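Antifreeze protein (Uncultured bacterium, PDB 6EIO) probably binds to ice crystals and limits their growth, as a bacterial antifreeze protein built on the ice-binding beta-solenoid fold. Local coordinates at residues T75-I78 / N79-I82; D89-T92 / A93-A97; T156-P159 / G160-V163. All blocks are in the same frame, centred on the assembly; numbering follows the deposited sequence.

All three interactions are short-range, each within one continuous run of chain. Interactions 1 and 3 are surface contacts at changes of direction: 75-82 leads from strand 76-78 into helix 81-99, while the turn at 156-163 links strands 155-157 and 163-166. Interaction 2 is partly buried and lies on the same helix that interaction 1 begins, the two centres about 19 Å apart. Their chemistry follows their place: an imidazole-carboxylate hydrogen bond at the helix start, repeating backbone bonds inside the helix, and an arginine gripping a turn carbonyl side-on with two N-H groups. Interaction 3 lies across the chain's centre from both others, its centre about 31 Å from that of interaction 1.

Interaction 1 of 3, residues T75-I78 / N79-I82; sequences TLHI and NDAI
H77, in the middle of strand 76-78, reaches to D80, at the N-cap of helix 81-99, and to I82 in its first turn. Its CB lies 3.3 Å from D80 OD1, so the carboxylate already stands alongside the root of the side chain. CG is turned beside the backbone N (chi1 -69°), which swings the ring towards the helix start, and chi2 then turns ND1 to D80. CG itself is 3.6 Å from D80 OD2, and ND1 goes on to donate a hydrogen bond to that oxygen, 2.7 Å long and nearly straight at 171°. OD2 lies in the ring plane and receives the bond on its syn lone pair, while the carboxylate plane is turned 40° from the ring. Farther out, CE1 of H77 meets the methyl CD1 of I82 at 3.8 Å. CB of I82 lies over one ring face, toward its rim, 4.3 Å from the centroid in a CH-pi contact, and F36 brings another ring against H77. The bond to D80 and the packing of I82 together would limit rotation of the imidazole. A leucine in place of H77 would probably leave D80 OD2 without its N-H partner and the carboxylate freer to turn. The other oxygen, D80 OD1, accepts from the backbone N of A83, so the two oxygens have separate tasks. Next to them, N79 sends ND2 back to the carbonyl oxygens of G61 and P60 of the same chain. D80 is thus the N-cap of helix 81-99, joined by a histidine-carboxylate hydrogen bond to the strand that precedes it.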
loop_
_atom_site.group_PDB
_atom_site.type_symbol
_atom_site.label_atom_id
_atom_site.label_comp_id
_atom_site.label_asym_id
_atom_site.label_seq_id
_atom_site.Cartn_x
_atom_site.Cartn_y
_atom_site.Cartn_z
ATOM N N THR A 75 -4.937 -11.111 -14.410
ATOM C CA THR A 75 -4.855 -10.618 -15.775
ATOM C C THR A 75 -3.858 -9.476 -15.868
ATOM O O THR A 75 -3.854 -8.555 -15.040
ATOM C CB THR A 75 -6.238 -10.201 -16.304
ATOM O OG1 THR A 75 -7.109 -11.334 -16.254
ATOM C CG2 THR A 75 -6.171 -9.721 -17.745
ATOM N N LEU A 76 -3.029 -9.557 -16.908
ATOM C CA LEU A 76 -2.038 -8.547 -17.242
ATOM C C LEU A 76 -2.666 -7.488 -18.145
ATOM O O LEU A 76 -3.173 -7.799 -19.231
ATOM C CB LEU A 76 -0.866 -9.211 -17.956
ATOM C CG LEU A 76 0.253 -8.284 -18.419
ATOM C CD1 LEU A 76 0.856 -7.503 -17.259
ATOM C CD2 LEU A 76 1.335 -9.092 -19.133
ATOM N N HIS A 77 -2.578 -6.227 -17.725
ATOM C CA HIS A 77 -3.171 -5.092 -18.424
ATOM C C HIS A 77 -2.078 -4.059 -18.686
ATOM O O HIS A 77 -1.663 -3.357 -17.758
ATOM C CB HIS A 77 -4.264 -4.478 -17.555
ATOM C CG HIS A 77 -5.470 -5.341 -17.386
ATOM N ND1 HIS A 77 -6.376 -5.525 -18.404
ATOM C CD2 HIS A 77 -5.952 -6.049 -16.332
ATOM C CE1 HIS A 77 -7.352 -6.315 -17.989
ATOM N NE2 HIS A 77 -7.131 -6.643 -16.732
ATOM N N ILE A 78 -1.614 -3.982 -19.934
ATOM C CA ILE A 78 -0.561 -3.050 -20.331
ATOM C C ILE A 78 -1.140 -2.098 -21.368
ATOM O O ILE A 78 -1.506 -2.507 -22.475
ATOM C CB ILE A 78 0.685 -3.744 -20.891
ATOM C CG1 ILE A 78 1.263 -4.733 -19.884
ATOM C CG2 ILE A 78 1.715 -2.691 -21.276
ATOM C CD1 ILE A 78 2.439 -5.528 -20.413
ATOM N N ASN A 79 -1.250 -0.824 -21.003
ATOM C CA ASN A 79 -1.670 0.216 -21.943
ATOM C C ASN A 79 -2.989 -0.121 -22.626
ATOM O O ASN A 79 -3.213 0.222 -23.783
ATOM C CB ASN A 79 -0.568 0.537 -22.952
ATOM C CG ASN A 79 0.607 1.179 -22.277
ATOM O OD1 ASN A 79 0.412 2.019 -21.388
ATOM N ND2 ASN A 79 1.819 0.772 -22.627
ATOM N N ASP A 80 -3.881 -0.755 -21.897
ATOM C CA ASP A 80 -5.199 -1.090 -22.389
ATOM C C ASP A 80 -6.251 -0.253 -21.664
ATOM O O ASP A 80 -5.950 0.614 -20.837
ATOM C CB ASP A 80 -5.411 -2.601 -22.300
ATOM C CG ASP A 80 -5.565 -3.114 -20.880
ATOM O OD1 ASP A 80 -5.261 -2.372 -19.926
ATOM O OD2 ASP A 80 -6.008 -4.290 -20.736
ATOM N N ALA A 81 -7.512 -0.486 -21.986
ATOM C CA ALA A 81 -8.548 0.370 -21.444
ATOM C C ALA A 81 -8.542 0.357 -19.910
ATOM O O ALA A 81 -8.636 1.408 -19.253
ATOM C CB ALA A 81 -9.896 -0.096 -21.981
ATOM N N ILE A 82 -8.468 -0.831 -19.313
ATOM C CA ILE A 82 -8.544 -0.931 -17.862
ATOM C C ILE A 82 -7.297 -0.333 -17.216
ATOM O O ILE A 82 -7.410 0.418 -16.232
ATOM C CB ILE A 82 -8.815 -2.389 -17.415
ATOM C CG1 ILE A 82 -10.212 -2.814 -17.827
ATOM C CG2 ILE A 82 -8.611 -2.547 -15.923
ATOM C CD1 ILE A 82 -10.539 -4.262 -17.578
#

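Interaction 2 of 3, residues D89-T92 / A93-A97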
loop_
_atom_site.group_PDB
_atom_site.type_symbol
_atom_site.label_atom_id
_atom_site.label_comp_id
_atom_site.label_asym_id
_atom_site.label_seq_id
_atom_site.Cartn_x
_atom_site.Cartn_y
_atom_site.Cartn_z
ATOM N N ASP A 89 -7.445 6.669 -12.032
ATOM C CA ASP A 89 -8.128 6.459 -10.761
ATOM C C ASP A 89 -7.151 6.409 -9.586
ATOM O O ASP A 89 -7.518 6.840 -8.477
ATOM C CB ASP A 89 -9.016 5.210 -10.847
ATOM C CG ASP A 89 -10.166 5.390 -11.825
ATOM O OD1 ASP A 89 -10.414 6.514 -12.310
ATOM O OD2 ASP A 89 -10.839 4.374 -12.092
ATOM N N ILE A 90 -5.917 5.945 -9.796
ATOM C CA ILE A 90 -4.942 6.023 -8.711
ATOM C C ILE A 90 -4.429 7.444 -8.524
ATOM O O ILE A 90 -4.108 7.824 -7.390
ATOM C CB ILE A 90 -3.827 4.953 -8.730
ATOM C CG1 ILE A 90 -2.818 5.153 -9.834
ATOM C CG2 ILE A 90 -4.442 3.563 -8.738
ATOM C CD1 ILE A 90 -1.610 4.227 -9.702
ATOM N N THR A 91 -4.378 8.260 -9.580
ATOM C CA THR A 91 -4.105 9.684 -9.378
ATOM C C THR A 91 -5.191 10.317 -8.521
ATOM O O THR A 91 -4.901 11.033 -7.556
ATOM C CB THR A 91 -3.970 10.369 -10.728
ATOM O OG1 THR A 91 -2.802 9.842 -11.355
ATOM C CG2 THR A 91 -3.866 11.898 -10.568
ATOM N N THR A 92 -6.456 10.027 -8.837
ATOM C CA THR A 92 -7.556 10.546 -8.028
ATOM C C THR A 92 -7.414 10.111 -6.569
ATOM O O THR A 92 -7.557 10.920 -5.643
ATOM C CB THR A 92 -8.883 10.063 -8.627
ATOM O OG1 THR A 92 -8.991 10.603 -9.941
ATOM C CG2 THR A 92 -10.086 10.455 -7.766
ATOM N N ALA A 93 -7.141 8.825 -6.347
ATOM C CA ALA A 93 -7.035 8.300 -4.991
ATOM C C ALA A 93 -5.856 8.917 -4.239
ATOM O O ALA A 93 -5.967 9.250 -3.056
ATOM C CB ALA A 93 -6.888 6.782 -5.031
ATOM N N TYR A 94 -4.713 9.048 -4.919
ATOM C CA TYR A 94 -3.544 9.675 -4.321
ATOM C C TYR A 94 -3.864 11.099 -3.871
ATOM O O TYR A 94 -3.540 11.510 -2.756
ATOM C CB TYR A 94 -2.430 9.678 -5.366
ATOM C CG TYR A 94 -1.146 10.347 -4.924
ATOM C CD1 TYR A 94 -0.993 11.733 -5.002
ATOM C CD2 TYR A 94 -0.073 9.594 -4.448
ATOM C CE1 TYR A 94 0.198 12.341 -4.629
ATOM C CE2 TYR A 94 1.113 10.201 -4.070
ATOM C CZ TYR A 94 1.250 11.570 -4.159
ATOM O OH TYR A 94 2.434 12.130 -3.780
ATOM N N ASN A 95 -4.491 11.869 -4.761
ATOM C CA ASN A 95 -4.795 13.259 -4.442
ATOM C C ASN A 95 -5.819 13.347 -3.314
ATOM O O ASN A 95 -5.717 14.229 -2.447
ATOM C CB ASN A 95 -5.295 13.988 -5.689
ATOM C CG ASN A 95 -4.229 14.222 -6.744
ATOM O OD1 ASN A 95 -4.563 14.377 -7.944
ATOM N ND2 ASN A 95 -2.986 14.294 -6.346
ATOM N N ASP A 96 -6.813 12.455 -3.309
ATOM C CA ASP A 96 -7.790 12.395 -2.224
ATOM C C ASP A 96 -7.078 12.148 -0.901
ATOM O O ASP A 96 -7.219 12.903 0.068
ATOM C CB ASP A 96 -8.790 11.270 -2.579
ATOM C CG ASP A 96 -9.821 10.959 -1.506
ATOM O OD1 ASP A 96 -10.003 11.758 -0.580
ATOM O OD2 ASP A 96 -10.429 9.870 -1.597
ATOM N N ALA A 97 -6.264 11.101 -0.865
ATOM C CA ALA A 97 -5.534 10.757 0.350
ATOM C C ALA A 97 -4.682 11.920 0.830
ATOM O O ALA A 97 -4.674 12.234 2.021
ATOM C CB ALA A 97 -4.663 9.529 0.088
#
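T91 and N95 stand one helical turn apart and run alongside each other in the same direction. The methyl CG2 of T91 comes 3.7 Å from N95 OD1, a contact between a methyl and the oxygen end of the amide. The other end of that amide, ND2 of N95, lies at the edge of the Y94 ring, in its plane. T91 CG2 lies opposite its own backbone N across the CA-CB bond, while OG1 (chi1 -66°) turns back along the helix to the carbonyl of K87, a pattern T92 repeats with OG1 on the carbonyl of L88. CB of D96 comes 3.3 Å from T92 O, and the D96 carboxylate then continues to a salt bridge with R100. Y94 leaves the helix in another direction: CB rests 3.2 Å from I90 O, and the ring extends towards Q177, a cation-pi partner, R215, and I195, which the small methyl of A93 also faces. Beneath the side chains run four i to i+4 hydrogen bonds, from N of A93, Y94, N95 and D96 to O of D89, I90, T91 and T92. The one from N95 N to T91 O measures 2.9 Å at 166°. I90, A93, Y94 and A97 are buried, whereas T92 and N95 are exposed. Such a division marks an amphipathic alpha-helix, here helix 81-99, packed along the beta-solenoid as in other ice-binding proteins of this family.

Interaction 3 of 3, residues T156-P159 / G160-V163; sequences TTTP and GRKV
G160 and R161 close a type II beta turn that starts at T158 and carries P159 at its second position. G160 takes the third position with a positive phi. A side chain there would bring its CB against P159 O, so the absence of one suits this corner, and the backbone of G160 is also bonded to T186. R161 then folds back over the turn it ends. Its CB lies 4.0 Å from T157 CB, and CG drops to 3.1 Å from T158 O. CD passes T158 OG1 at 3.1 Å, the two side chains crossing at a slant; that hydroxyl has its hydrogen-bond partner in the carbonyl of S131. Bends at chi2 (-50°) and chi3 (88°) curl the arginine chain, bringing the guanidinium side-on to P159 O. Both NE and NH2 of R161 donate to that single oxygen, each at 2.9 Å. The oxygen lies near the guanidinium plane at its edge, but the two donors reach it differently: NH2 approaches in the plane of the P159 carbonyl, NE from above it. Neither bond is straight, both bending to 143°, as expected when two N-H groups converge on one acceptor. This grip belongs to the conformer of R161 described here. Beyond it the chain runs through K162 into strand 163-166. The chemistry implies a turn whose P159 carbonyl is matched by two N-H groups of its own closing residue, which share one acceptor between them; the positive charge probably polarises that carbonyl.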
loop_
_atom_site.group_PDB
_atom_site.type_symbol
_atom_site.label_atom_id
_atom_site.label_comp_id
_atom_site.label_asym_id
_atom_site.label_seq_id
_atom_site.Cartn_x
_atom_site.Cartn_y
_atom_site.Cartn_z
ATOM N N THR A 156 9.620 2.961 4.256
ATOM C CA THR A 156 10.543 1.840 4.181
ATOM C C THR A 156 10.367 0.916 5.374
ATOM O O THR A 156 9.855 1.287 6.430
ATOM C CB THR A 156 12.006 2.272 4.113
ATOM O OG1 THR A 156 12.349 2.955 5.317
ATOM C CG2 THR A 156 12.250 3.136 2.903
ATOM N N THR A 157 10.833 -0.322 5.176
ATOM C CA THR A 157 10.943 -1.283 6.260
ATOM C C THR A 157 12.302 -1.975 6.185
ATOM O O THR A 157 12.841 -2.226 5.109
ATOM C CB THR A 157 9.832 -2.348 6.224
ATOM O OG1 THR A 157 9.961 -3.110 5.028
ATOM C CG2 THR A 157 8.452 -1.705 6.255
ATOM N N THR A 158 12.829 -2.340 7.348
ATOM C CA THR A 158 13.974 -3.243 7.404
ATOM C C THR A 158 13.481 -4.680 7.244
ATOM O O THR A 158 12.282 -4.970 7.254
ATOM C CB THR A 158 14.716 -3.090 8.738
ATOM O OG1 THR A 158 13.755 -3.225 9.769
ATOM C CG2 THR A 158 15.434 -1.762 8.862
ATOM N N PRO A 159 14.405 -5.621 7.122
ATOM C CA PRO A 159 13.997 -7.022 6.954
ATOM C C PRO A 159 13.103 -7.531 8.074
ATOM O O PRO A 159 13.321 -7.260 9.262
ATOM C CB PRO A 159 15.339 -7.758 6.907
ATOM C CG PRO A 159 16.257 -6.770 6.236
ATOM C CD PRO A 159 15.857 -5.453 6.879
ATOM N N GLY A 160 12.107 -8.321 7.684
ATOM C CA GLY A 160 11.319 -9.077 8.633
ATOM C C GLY A 160 10.285 -8.304 9.414
ATOM O O GLY A 160 9.652 -8.886 10.291
ATOM N N ARG A 161 10.089 -7.017 9.104
ATOM C CA ARG A 161 9.097 -6.197 9.793
ATOM C C ARG A 161 7.690 -6.622 9.384
ATOM O O ARG A 161 7.472 -7.154 8.289
ATOM C CB ARG A 161 9.227 -4.706 9.420
ATOM C CG ARG A 161 10.567 -4.035 9.683
ATOM C CD ARG A 161 11.102 -4.265 11.083
ATOM N NE ARG A 161 11.898 -5.495 11.149
ATOM C CZ ARG A 161 11.894 -6.357 12.152
ATOM N NH1 ARG A 161 11.143 -6.159 13.229
ATOM N NH2 ARG A 161 12.663 -7.433 12.074
ATOM N N LYS A 162 6.714 -6.326 10.255
ATOM C CA LYS A 162 5.341 -6.715 9.978
ATOM C C LYS A 162 4.389 -5.558 10.221
ATOM O O LYS A 162 4.557 -4.765 11.153
ATOM C CB LYS A 162 4.894 -7.886 10.853
ATOM C CG LYS A 162 5.885 -9.059 10.839
ATOM C CD LYS A 162 5.586 -10.092 11.900
ATOM C CE LYS A 162 6.710 -11.121 11.996
ATOM N NZ LYS A 162 6.486 -12.036 13.145
ATOM N N VAL A 163 3.340 -5.517 9.390
ATOM C CA VAL A 163 2.110 -4.784 9.660
ATOM C C VAL A 163 1.106 -5.793 10.199
ATOM O O VAL A 163 0.762 -6.760 9.508
ATOM C CB VAL A 163 1.562 -4.093 8.403
ATOM C CG1 VAL A 163 0.239 -3.411 8.736
ATOM C CG2 VAL A 163 2.579 -3.087 7.862
#